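Local coordinates for protein alpha-galactosidase (Umbelopsis vinacea, PDB 3A5V) that hydrolyses terminal alpha-galactosidic bonds to release galactose, as a tetrameric, N-glycosylated glycoside hydrolase of family 27, at residues Ser181-Ile186 with Trp236-Met241. Numbering follows the deposited sequence.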
loop_
_atom_site.group_PDB
_atom_site.type_symbol
_atom_site.label_atom_id
_atom_site.label_comp_id
_atom_site.label_asym_id
_atom_site.label_seq_id
_atom_site.Cartn_x
_atom_site.Cartn_y
_atom_site.Cartn_z
ATOM N N SER A 181 17.225 5.376 18.416
ATOM C CA SER A 181 16.833 6.760 18.743
ATOM C C SER A 181 16.002 6.788 20.031
ATOM O O SER A 181 15.566 5.730 20.526
ATOM C CB SER A 181 16.062 7.417 17.581
ATOM O OG SER A 181 14.796 6.793 17.377
ATOM N N ASN A 182 15.805 7.985 20.582
ATOM C CA ASN A 182 15.044 8.142 21.832
ATOM C C ASN A 182 13.551 8.444 21.679
ATOM O O ASN A 182 12.771 8.214 22.605
ATOM C CB ASN A 182 15.716 9.196 22.736
ATOM C CG ASN A 182 17.097 8.749 23.211
ATOM O OD1 ASN A 182 18.107 9.360 22.873
ATOM N ND2 ASN A 182 17.143 7.639 23.966
ATOM N N SER A 183 13.166 9.022 20.547
ATOM C CA SER A 183 11.761 9.313 20.266
ATOM C C SER A 183 11.591 9.524 18.765
ATOM O O SER A 183 12.556 9.823 18.059
ATOM C CB SER A 183 11.272 10.551 21.062
ATOM O OG SER A 183 11.898 11.750 20.586
ATOM N N TRP A 184 10.360 9.344 18.274
ATOM C CA TRP A 184 10.078 9.458 16.844
ATOM C C TRP A 184 8.697 10.075 16.653
ATOM O O TRP A 184 7.704 9.593 17.206
ATOM C CB TRP A 184 10.192 8.093 16.123
ATOM C CG TRP A 184 9.631 6.981 16.934
ATOM C CD1 TRP A 184 8.316 6.567 16.977
ATOM C CD2 TRP A 184 10.338 6.186 17.893
ATOM N NE1 TRP A 184 8.182 5.547 17.894
ATOM C CE2 TRP A 184 9.403 5.294 18.469
ATOM C CE3 TRP A 184 11.682 6.132 18.314
ATOM C CZ2 TRP A 184 9.769 4.341 19.440
ATOM C CZ3 TRP A 184 12.042 5.197 19.295
ATOM C CH2 TRP A 184 11.087 4.316 19.845
ATOM N N ARG A 185 8.656 11.177 15.912
ATOM C CA ARG A 185 7.397 11.720 15.410
ATOM C C ARG A 185 6.611 10.637 14.682
ATOM O O ARG A 185 7.170 9.860 13.879
ATOM C CB ARG A 185 7.665 12.931 14.507
ATOM C CG ARG A 185 8.108 14.192 15.329
ATOM C CD ARG A 185 6.858 14.974 15.899
ATOM N NE ARG A 185 5.979 15.238 14.767
ATOM C CZ ARG A 185 6.197 16.173 13.843
ATOM N NH1 ARG A 185 7.204 17.041 13.971
ATOM N NH2 ARG A 185 5.391 16.239 12.786
ATOM N N ILE A 186 5.321 10.548 14.993
ATOM C CA ILE A 186 4.486 9.493 14.399
ATOM C C ILE A 186 3.542 9.995 13.318
ATOM O O ILE A 186 2.877 9.191 12.665
ATOM C CB ILE A 186 3.658 8.753 15.473
ATOM C CG1 ILE A 186 2.718 9.757 16.172
ATOM C CG2 ILE A 186 4.622 8.028 16.448
ATOM C CD1 ILE A 186 1.519 9.125 16.835
ATOM N N TRP A 236 10.243 6.631 22.675
ATOM C CA TRP A 236 8.865 7.129 22.764
ATOM C C TRP A 236 8.255 7.525 21.420
ATOM O O TRP A 236 8.946 8.074 20.572
ATOM C CB TRP A 236 8.843 8.389 23.652
ATOM C CG TRP A 236 9.483 8.159 25.001
ATOM C CD1 TRP A 236 10.679 8.637 25.430
ATOM C CD2 TRP A 236 8.955 7.371 26.065
ATOM N NE1 TRP A 236 10.940 8.206 26.703
ATOM C CE2 TRP A 236 9.909 7.407 27.120
ATOM C CE3 TRP A 236 7.790 6.605 26.221
ATOM C CZ2 TRP A 236 9.714 6.741 28.336
ATOM C CZ3 TRP A 236 7.590 5.922 27.437
ATOM C CH2 TRP A 236 8.546 6.010 28.485
ATOM N N ASN A 237 6.938 7.355 21.292
ATOM C CA ASN A 237 6.163 8.004 20.218
ATOM C C ASN A 237 6.049 9.500 20.516
ATOM O O ASN A 237 5.809 9.886 21.661
ATOM C CB ASN A 237 4.754 7.375 20.102
ATOM C CG ASN A 237 4.813 5.876 19.776
ATOM O OD1 ASN A 237 5.491 5.457 18.828
ATOM N ND2 ASN A 237 4.113 5.068 20.571
ATOM N N ASP A 238 6.246 10.331 19.490
ATOM C CA ASP A 238 6.239 11.783 19.655
ATOM C C ASP A 238 5.036 12.341 18.890
ATOM O O ASP A 238 4.939 12.191 17.659
ATOM C CB ASP A 238 7.573 12.357 19.133
ATOM C CG ASP A 238 7.693 13.879 19.288
ATOM O OD1 ASP A 238 6.755 14.555 19.764
ATOM O OD2 ASP A 238 8.755 14.401 18.881
ATOM N N LEU A 239 4.104 12.960 19.620
ATOM C CA LEU A 239 2.877 13.463 19.021
ATOM C C LEU A 239 3.003 14.925 18.559
ATOM O O LEU A 239 2.002 15.552 18.216
ATOM C CB LEU A 239 1.684 13.273 19.980
ATOM C CG LEU A 239 1.016 11.889 20.071
ATOM C CD1 LEU A 239 2.020 10.752 20.402
ATOM C CD2 LEU A 239 -0.129 11.915 21.104
ATOM N N ASP A 240 4.241 15.432 18.536
ATOM C CA ASP A 240 4.587 16.809 18.134
ATOM C C ASP A 240 4.338 17.765 19.313
ATOM O O ASP A 240 3.851 17.356 20.373
ATOM C CB ASP A 240 3.863 17.273 16.839
ATOM C CG ASP A 240 4.606 18.381 16.094
ATOM O OD1 ASP A 240 5.721 18.787 16.504
ATOM O OD2 ASP A 240 4.079 18.852 15.068
ATOM N N MET A 241 4.686 19.031 19.111
ATOM C CA MET A 241 4.749 20.027 20.179
ATOM C C MET A 241 3.380 20.438 20.698
ATOM O O MET A 241 2.369 20.303 19.999
ATOM C CB MET A 241 5.478 21.274 19.665
ATOM C CG MET A 241 6.888 20.975 19.256
ATOM S SD MET A 241 7.774 22.417 18.652
ATOM C CE MET A 241 6.931 22.734 17.077
HETATM O O HOH W 1 10.972 12.866 18.235
HETATM O O HOH W 2 3.950 13.353 15.357
HETATM O O HOH W 3 8.272 18.072 16.752
#
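W184 and N237 meet through one side-chain hydrogen bond: W184 NE1 donates to N237 OD1 over 2.8 Å. The bond is bent, and the ring and amide planes stand 78° apart. W184 CG sits between its own backbone N and carbonyl carbon (chi1 40°), which lays the indole over the backbone of the other strand. The O of W236 lies over the centre of one ring face, 3.5 Å above the plane. That same O takes the backbone N-H of W184. An alanine at W184 would probably leave N237 OD1 without its indole donor and open a gap over the carbonyl of W236.

R185 can be followed outward from CB, which projects to the sheet face shared with S183 and D238. CG and CD run past the carboxylate of D238, and R185 CD comes within 3.6 Å of D238 OD2. The chain is bent at chi2 and chi3, which brings the guanidinium over D240. NE gives its hydrogen to a water that donates to D238 O. R185 CZ lies 3.5 Å from D240 CG, with guanidinium and carboxylate stacked nearly parallel, 10° apart. R185 NH1 to D240 OD1, at 3.4 Å, is a salt bridge by charge alone. A second water links those two atoms. NH2 pairs with D189, and D240 OD2 also accepts from the backbone N of V190. D238 OD1 closes an Asx turn by accepting from D240 N.

Backbone hydrogen bonds join the parallel strands 183-185 and 236-238, neighbours in the TIM barrel of the catalytic domain. Strand 162-165 lies beyond 183-185. Helix 173-176 packs on W184, I186 and N237, while helix 217-227, from the connection between the two strands, packs on I186 and L239.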